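Long-range contacts in ribonucleoside-diphosphate reductase subunit beta (Clostridium botulinum, PDB 6ZJK), which probably supplies the di-iron site and radical that ribonucleotide reductase needs to turn ribonucleoside diphosphates into deoxyribonucleotides: residues A[97-101]-A[160-164]; A[190-195]-A[259-264]. All blocks are in the same frame, centred on the assembly; numbering follows the deposited sequence.

Contact 1: residues A[97-101]-A[160-164]; sequences DKIIS and IYDQW
Ser101 sits where the two segments pack closely. Its CB lies 3.2 Å from the backbone O of Ile160, and its CA is 5.6 Å from that of Tyr161. The small side chain is consistent with the close approach of helix 90-118 to the end of helix 154-161. OG stands anti to the backbone N (chi1 165°). This turns it toward the turn after Ile160, and it ends near the plane of the Trp164 indole, at the ring edge. On the same packed side, CG2 of Ile100 meets CG2 of Ile160 at 3.6 Å. The other branch of Ile160 runs across Asp97 at about a right angle, with CD1 3.4 Å from Asp97 OD1. That carboxylate is not left to the apolar chain, because OD1 also takes part in a salt bridge with Arg93.

The all-helical R2 fold of ribonucleotide reductase frames the contact. Helix 90-118 is one of its long helices and carries the iron ligand Asp107. The chain leaves helical geometry at Asp162, and Gln163 is brought back against the long helix. The side chain of Ile100 is about 12 Å from an iron ion, so the contact lies outside the metal's first shell. The turn itself is buried against the second subunit, where Asp162 forms salt bridges with Arg35 and Arg53 of that chain.

The looser side is at Gln163, which is partly exposed. Gln163 CG, anti to the backbone N (chi1 -167°), lies 3.8 Å from Lys98 CG. The bend at chi2 then turns the amide toward the lysine. Gln163 OE1 accepts a weak hydrogen bond of 3.3 Å from Lys98 NZ. The firmer partner of this ammonium is Asp167, through a salt bridge. NE2 of Gln163 bonds weakly to the backbone O of Lys159.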
loop_
_atom_site.group_PDB
_atom_site.type_symbol
_atom_site.label_atom_id
_atom_site.label_comp_id
_atom_site.label_asym_id
_atom_site.label_seq_id
_atom_site.Cartn_x
_atom_site.Cartn_y
_atom_site.Cartn_z
ATOM N N ASP A 97 10.000 24.382 -11.298
ATOM C CA ASP A 97 9.424 23.451 -12.271
ATOM C C ASP A 97 10.233 22.158 -12.360
ATOM O O ASP A 97 9.671 21.058 -12.372
ATOM C CB ASP A 97 9.340 24.114 -13.658
ATOM C CG ASP A 97 8.414 25.338 -13.690
ATOM O OD1 ASP A 97 7.806 25.669 -12.645
ATOM O OD2 ASP A 97 8.302 25.985 -14.767
ATOM N N LYS A 98 11.564 22.268 -12.445
ATOM C CA LYS A 98 12.383 21.070 -12.638
ATOM C C LYS A 98 12.414 20.185 -11.394
ATOM O O LYS A 98 12.461 18.955 -11.501
ATOM C CB LYS A 98 13.800 21.462 -13.056
ATOM C CG LYS A 98 13.860 22.022 -14.480
ATOM C CD LYS A 98 15.107 22.839 -14.705
ATOM C CE LYS A 98 15.022 23.566 -16.038
ATOM N NZ LYS A 98 14.832 22.592 -17.149
ATOM N N ILE A 99 12.415 20.787 -10.212
ATOM C CA ILE A 99 12.552 20.008 -8.993
ATOM C C ILE A 99 11.279 19.221 -8.728
ATOM O O ILE A 99 11.317 18.016 -8.441
ATOM C CB ILE A 99 12.896 20.930 -7.813
ATOM C CG1 ILE A 99 14.352 21.408 -7.901
ATOM C CG2 ILE A 99 12.586 20.253 -6.515
ATOM C CD1 ILE A 99 14.646 22.535 -6.970
ATOM N N ILE A 100 10.129 19.888 -8.827
ATOM C CA ILE A 100 8.888 19.199 -8.504
ATOM C C ILE A 100 8.559 18.150 -9.568
ATOM O O ILE A 100 7.950 17.121 -9.263
ATOM C CB ILE A 100 7.762 20.217 -8.260
ATOM C CG1 ILE A 100 6.696 19.583 -7.359
ATOM C CG2 ILE A 100 7.177 20.682 -9.550
ATOM C CD1 ILE A 100 5.832 20.582 -6.637
ATOM N N SER A 101 8.988 18.355 -10.812
ATOM C CA SER A 101 8.773 17.246 -11.739
ATOM C C SER A 101 9.716 16.087 -11.423
ATOM O O SER A 101 9.306 14.920 -11.445
ATOM C CB SER A 101 8.952 17.709 -13.177
ATOM O OG SER A 101 9.090 16.603 -14.047
ATOM N N ILE A 160 4.807 21.593 -16.494
ATOM C CA ILE A 160 5.674 21.200 -15.381
ATOM C C ILE A 160 5.729 19.677 -15.250
ATOM O O ILE A 160 6.807 19.102 -15.069
ATOM C CB ILE A 160 5.234 21.881 -14.075
ATOM C CG1 ILE A 160 5.486 23.394 -14.176
ATOM C CG2 ILE A 160 5.979 21.279 -12.863
ATOM C CD1 ILE A 160 4.725 24.203 -13.154
ATOM N N TYR A 161 4.566 19.008 -15.336
ATOM C CA TYR A 161 4.539 17.548 -15.444
ATOM C C TYR A 161 5.558 17.038 -16.468
ATOM O O TYR A 161 6.304 16.090 -16.195
ATOM C CB TYR A 161 3.150 17.053 -15.862
ATOM C CG TYR A 161 2.023 16.863 -14.843
ATOM C CD1 TYR A 161 2.244 16.635 -13.488
ATOM C CD2 TYR A 161 0.711 16.842 -15.300
ATOM C CE1 TYR A 161 1.143 16.429 -12.605
ATOM C CE2 TYR A 161 -0.358 16.658 -14.466
ATOM C CZ TYR A 161 -0.163 16.446 -13.129
ATOM O OH TYR A 161 -1.318 16.252 -12.384
ATOM N N ASP A 162 5.602 17.653 -17.660
ATOM C CA ASP A 162 6.377 17.135 -18.787
ATOM C C ASP A 162 7.806 17.686 -18.839
ATOM O O ASP A 162 8.480 17.530 -19.862
ATOM C CB ASP A 162 5.679 17.458 -20.113
ATOM C CG ASP A 162 4.506 16.537 -20.402
ATOM O OD1 ASP A 162 4.508 15.385 -19.930
ATOM O OD2 ASP A 162 3.574 16.969 -21.105
ATOM N N GLN A 163 8.292 18.279 -17.750
ATOM C CA GLN A 163 9.588 18.931 -17.877
ATOM C C GLN A 163 10.688 17.933 -18.240
ATOM O O GLN A 163 11.600 18.256 -19.017
ATOM C CB GLN A 163 9.898 19.666 -16.571
ATOM C CG GLN A 163 11.032 20.632 -16.619
ATOM C CD GLN A 163 10.667 22.003 -17.138
ATOM O OE1 GLN A 163 11.549 22.819 -17.390
ATOM N NE2 GLN A 163 9.367 22.272 -17.296
ATOM N N TRP A 164 10.548 16.646 -17.891
ATOM C CA TRP A 164 11.514 15.608 -18.241
ATOM C C TRP A 164 11.536 15.285 -19.728
ATOM O O TRP A 164 12.529 14.719 -20.205
ATOM C CB TRP A 164 11.232 14.316 -17.448
ATOM C CG TRP A 164 9.929 13.641 -17.794
ATOM C CD1 TRP A 164 8.696 13.919 -17.275
ATOM C CD2 TRP A 164 9.734 12.578 -18.743
ATOM N NE1 TRP A 164 7.743 13.097 -17.841
ATOM C CE2 TRP A 164 8.353 12.268 -18.746
ATOM C CE3 TRP A 164 10.587 11.868 -19.597
ATOM C CZ2 TRP A 164 7.814 11.275 -19.558
ATOM C CZ3 TRP A 164 10.051 10.882 -20.405
ATOM C CH2 TRP A 164 8.674 10.595 -20.380
#

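Contact 2: residues A[190-195]-A[259-264]; sequences IHNFLR and IFTEEL
Leu194 points its CD1 methyl into a group of three apolar side chains from the facing segment. The methyl is 3.7 Å from Ile259 CG2, 3.7 Å from Phe260 CE1 and 3.8 Å from Leu264 CD2. CG of Leu194 is anti to its carbonyl carbon (chi1 -65°), which sets the branched end against the facing segment. Leu194 CD2 touches the same ring carbon, 3.9 Å from Phe260 CE1, and lies close to CZ as well. The leucine meets the ring obliquely. The Ile259 side chain is also set at a slant to Leu194. It approaches with CG2, the branch anti to its backbone N.

These side chains join the beginning of helix 190-220 to the loop that leads into helix 262-287 and to the first turn of that helix. Both are long helices of the R2 fold. The second helix is entered through a tight turn. Phe260 is the centre of an inverse gamma turn, with Thr261 N bonded to the O of Ile259. Thr261 then takes the N-cap position, and its OG1 accepts from Leu264 N at 3.0 Å. The cap ties down the backbone of Leu264, whose side chain reaches back to Leu194. Leu252 of helix 225-255 and Phe268 also pack on Leu194.

His191 borders the apolar group. CD1 of Leu264 comes to the imidazole edge, near the ring plane, 4.3 Å from His191 CD2. Ile259 CG2 approaches the same ring obliquely, 4.1 Å from His191 NE2. The other ring nitrogen, ND1, is hydrogen-bonded to Glu189, which helps fix how the ring is turned. Beyond it, the Arg195 guanidinium lies obliquely to Leu264 CD1. Its NH1 forms a long, weak ion pair with Glu267. No hydrogen bond crosses between the two segments.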
loop_
_atom_site.group_PDB
_atom_site.type_symbol
_atom_site.label_atom_id
_atom_site.label_comp_id
_atom_site.label_asym_id
_atom_site.label_seq_id
_atom_site.Cartn_x
_atom_site.Cartn_y
_atom_site.Cartn_z
ATOM N N ILE A 190 20.344 -12.215 -5.743
ATOM C CA ILE A 190 20.502 -11.591 -4.429
ATOM C C ILE A 190 21.362 -10.332 -4.503
ATOM O O ILE A 190 21.054 -9.316 -3.867
ATOM C CB ILE A 190 21.067 -12.593 -3.403
ATOM C CG1 ILE A 190 21.269 -11.897 -2.058
ATOM C CG2 ILE A 190 22.380 -13.198 -3.874
ATOM C CD1 ILE A 190 19.981 -11.629 -1.305
ATOM N N HIS A 191 22.379 -10.266 -5.369
ATOM C CA HIS A 191 23.202 -9.062 -5.433
ATOM C C HIS A 191 22.415 -7.893 -6.014
ATOM O O HIS A 191 22.508 -6.763 -5.515
ATOM C CB HIS A 191 24.467 -9.323 -6.242
ATOM C CG HIS A 191 25.427 -10.240 -5.554
ATOM N ND1 HIS A 191 25.454 -11.598 -5.796
ATOM C CD2 HIS A 191 26.347 -10.012 -4.587
ATOM C CE1 HIS A 191 26.378 -12.160 -5.038
ATOM N NE2 HIS A 191 26.931 -11.220 -4.293
ATOM N N ASN A 192 21.632 -8.143 -7.070
ATOM C CA ASN A 192 20.748 -7.109 -7.591
ATOM C C ASN A 192 19.742 -6.653 -6.545
ATOM O O ASN A 192 19.350 -5.478 -6.523
ATOM C CB ASN A 192 20.023 -7.609 -8.839
ATOM C CG ASN A 192 20.966 -7.850 -10.001
ATOM O OD1 ASN A 192 22.059 -7.287 -10.051
ATOM N ND2 ASN A 192 20.533 -8.660 -10.959
ATOM N N PHE A 193 19.339 -7.547 -5.671
ATOM C CA PHE A 193 18.374 -7.229 -4.641
ATOM C C PHE A 193 18.962 -6.281 -3.621
ATOM O O PHE A 193 18.339 -5.311 -3.285
ATOM C CB PHE A 193 17.848 -8.518 -4.017
ATOM C CG PHE A 193 16.900 -8.317 -2.886
ATOM C CD1 PHE A 193 15.598 -7.995 -3.110
ATOM C CD2 PHE A 193 17.314 -8.493 -1.605
ATOM C CE1 PHE A 193 14.725 -7.815 -2.066
ATOM C CE2 PHE A 193 16.458 -8.309 -0.552
ATOM C CZ PHE A 193 15.158 -7.976 -0.785
ATOM N N LEU A 194 20.176 -6.547 -3.160
ATOM C CA LEU A 194 20.835 -5.704 -2.178
ATOM C C LEU A 194 21.244 -4.345 -2.722
ATOM O O LEU A 194 21.219 -3.377 -2.020
ATOM C CB LEU A 194 22.028 -6.402 -1.573
ATOM C CG LEU A 194 21.767 -7.649 -0.746
ATOM C CD1 LEU A 194 23.064 -8.312 -0.364
ATOM C CD2 LEU A 194 20.945 -7.349 0.481
ATOM N N ARG A 195 21.615 -4.287 -3.991
ATOM C CA ARG A 195 21.965 -3.023 -4.611
ATOM C C ARG A 195 20.688 -2.174 -4.717
ATOM O O ARG A 195 20.710 -1.003 -4.489
ATOM C CB ARG A 195 22.641 -3.230 -5.956
ATOM C CG ARG A 195 24.025 -3.830 -5.885
ATOM C CD ARG A 195 24.785 -3.710 -7.193
ATOM N NE ARG A 195 24.703 -4.928 -7.980
ATOM C CZ ARG A 195 25.602 -5.902 -7.942
ATOM N NH1 ARG A 195 26.653 -5.808 -7.162
ATOM N NH2 ARG A 195 25.445 -6.982 -8.674
ATOM N N ILE A 259 27.313 -13.048 2.196
ATOM C CA ILE A 259 27.126 -12.188 1.025
ATOM C C ILE A 259 27.671 -10.783 1.262
ATOM O O ILE A 259 28.272 -10.181 0.362
ATOM C CB ILE A 259 25.633 -12.149 0.630
ATOM C CG1 ILE A 259 25.151 -13.530 0.217
ATOM C CG2 ILE A 259 25.416 -11.175 -0.512
ATOM C CD1 ILE A 259 25.838 -14.014 -1.039
ATOM N N PHE A 260 27.524 -10.267 2.484
ATOM C CA PHE A 260 28.025 -8.944 2.846
ATOM C C PHE A 260 29.533 -9.002 3.064
ATOM O O PHE A 260 30.041 -8.931 4.184
ATOM C CB PHE A 260 27.332 -8.423 4.089
ATOM C CG PHE A 260 26.040 -7.734 3.815
ATOM C CD1 PHE A 260 24.919 -8.450 3.439
ATOM C CD2 PHE A 260 25.941 -6.359 3.952
ATOM C CE1 PHE A 260 23.710 -7.796 3.203
ATOM C CE2 PHE A 260 24.737 -5.695 3.713
ATOM C CZ PHE A 260 23.627 -6.413 3.339
ATOM N N THR A 261 30.251 -9.117 1.955
ATOM C CA THR A 261 31.697 -9.109 2.029
ATOM C C THR A 261 32.189 -7.678 2.229
ATOM O O THR A 261 31.445 -6.708 2.048
ATOM C CB THR A 261 32.305 -9.719 0.761
ATOM O OG1 THR A 261 31.927 -8.946 -0.388
ATOM C CG2 THR A 261 31.825 -11.154 0.574
ATOM N N GLU A 262 33.457 -7.537 2.629
ATOM C CA GLU A 262 34.250 -6.315 2.559
ATOM C C GLU A 262 33.982 -5.579 1.257
ATOM O O GLU A 262 34.066 -4.349 1.208
ATOM C CB GLU A 262 35.742 -6.601 2.729
ATOM C CG GLU A 262 36.490 -5.457 3.402
ATOM C CD GLU A 262 37.627 -5.935 4.300
ATOM O OE1 GLU A 262 37.603 -5.642 5.517
ATOM O OE2 GLU A 262 38.544 -6.621 3.789
ATOM N N GLU A 263 34.007 -6.409 0.215
ATOM C CA GLU A 263 33.926 -5.856 -1.129
ATOM C C GLU A 263 32.528 -5.318 -1.407
ATOM O O GLU A 263 32.375 -4.194 -1.888
ATOM C CB GLU A 263 34.301 -6.927 -2.165
ATOM C CG GLU A 263 34.980 -6.407 -3.449
ATOM C CD GLU A 263 34.059 -6.379 -4.687
ATOM O OE1 GLU A 263 34.120 -5.410 -5.474
ATOM O OE2 GLU A 263 33.273 -7.333 -4.874
ATOM N N LEU A 264 31.474 -6.050 -1.028
ATOM C CA LEU A 264 30.134 -5.527 -1.305
ATOM C C LEU A 264 29.844 -4.276 -0.479
ATOM O O LEU A 264 29.182 -3.347 -0.961
ATOM C CB LEU A 264 29.065 -6.601 -1.077
ATOM C CG LEU A 264 27.665 -6.062 -1.402
ATOM C CD1 LEU A 264 27.443 -6.176 -2.900
ATOM C CD2 LEU A 264 26.574 -6.808 -0.672
#

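How the contacts relate
Contact 1 is buried; contact 2 is only partly so. They lie on opposite sides of the chain's centre, with their own centres 34 Å apart, and do not touch. Contact 1 sets a long helix against the turn joining two short ones. Polar and apolar groups mix there, and the charged ends find their salt-bridge partners outside the two segments. The second subunit reaches the turn of contact 1 but neither segment of contact 2. Contact 2 joins the start of one long helix to the entry loop and start of another through methyls and rings, with polar groups at the margin. Those two helices run on to contact 1, where residues of both touch side chains of 97-101.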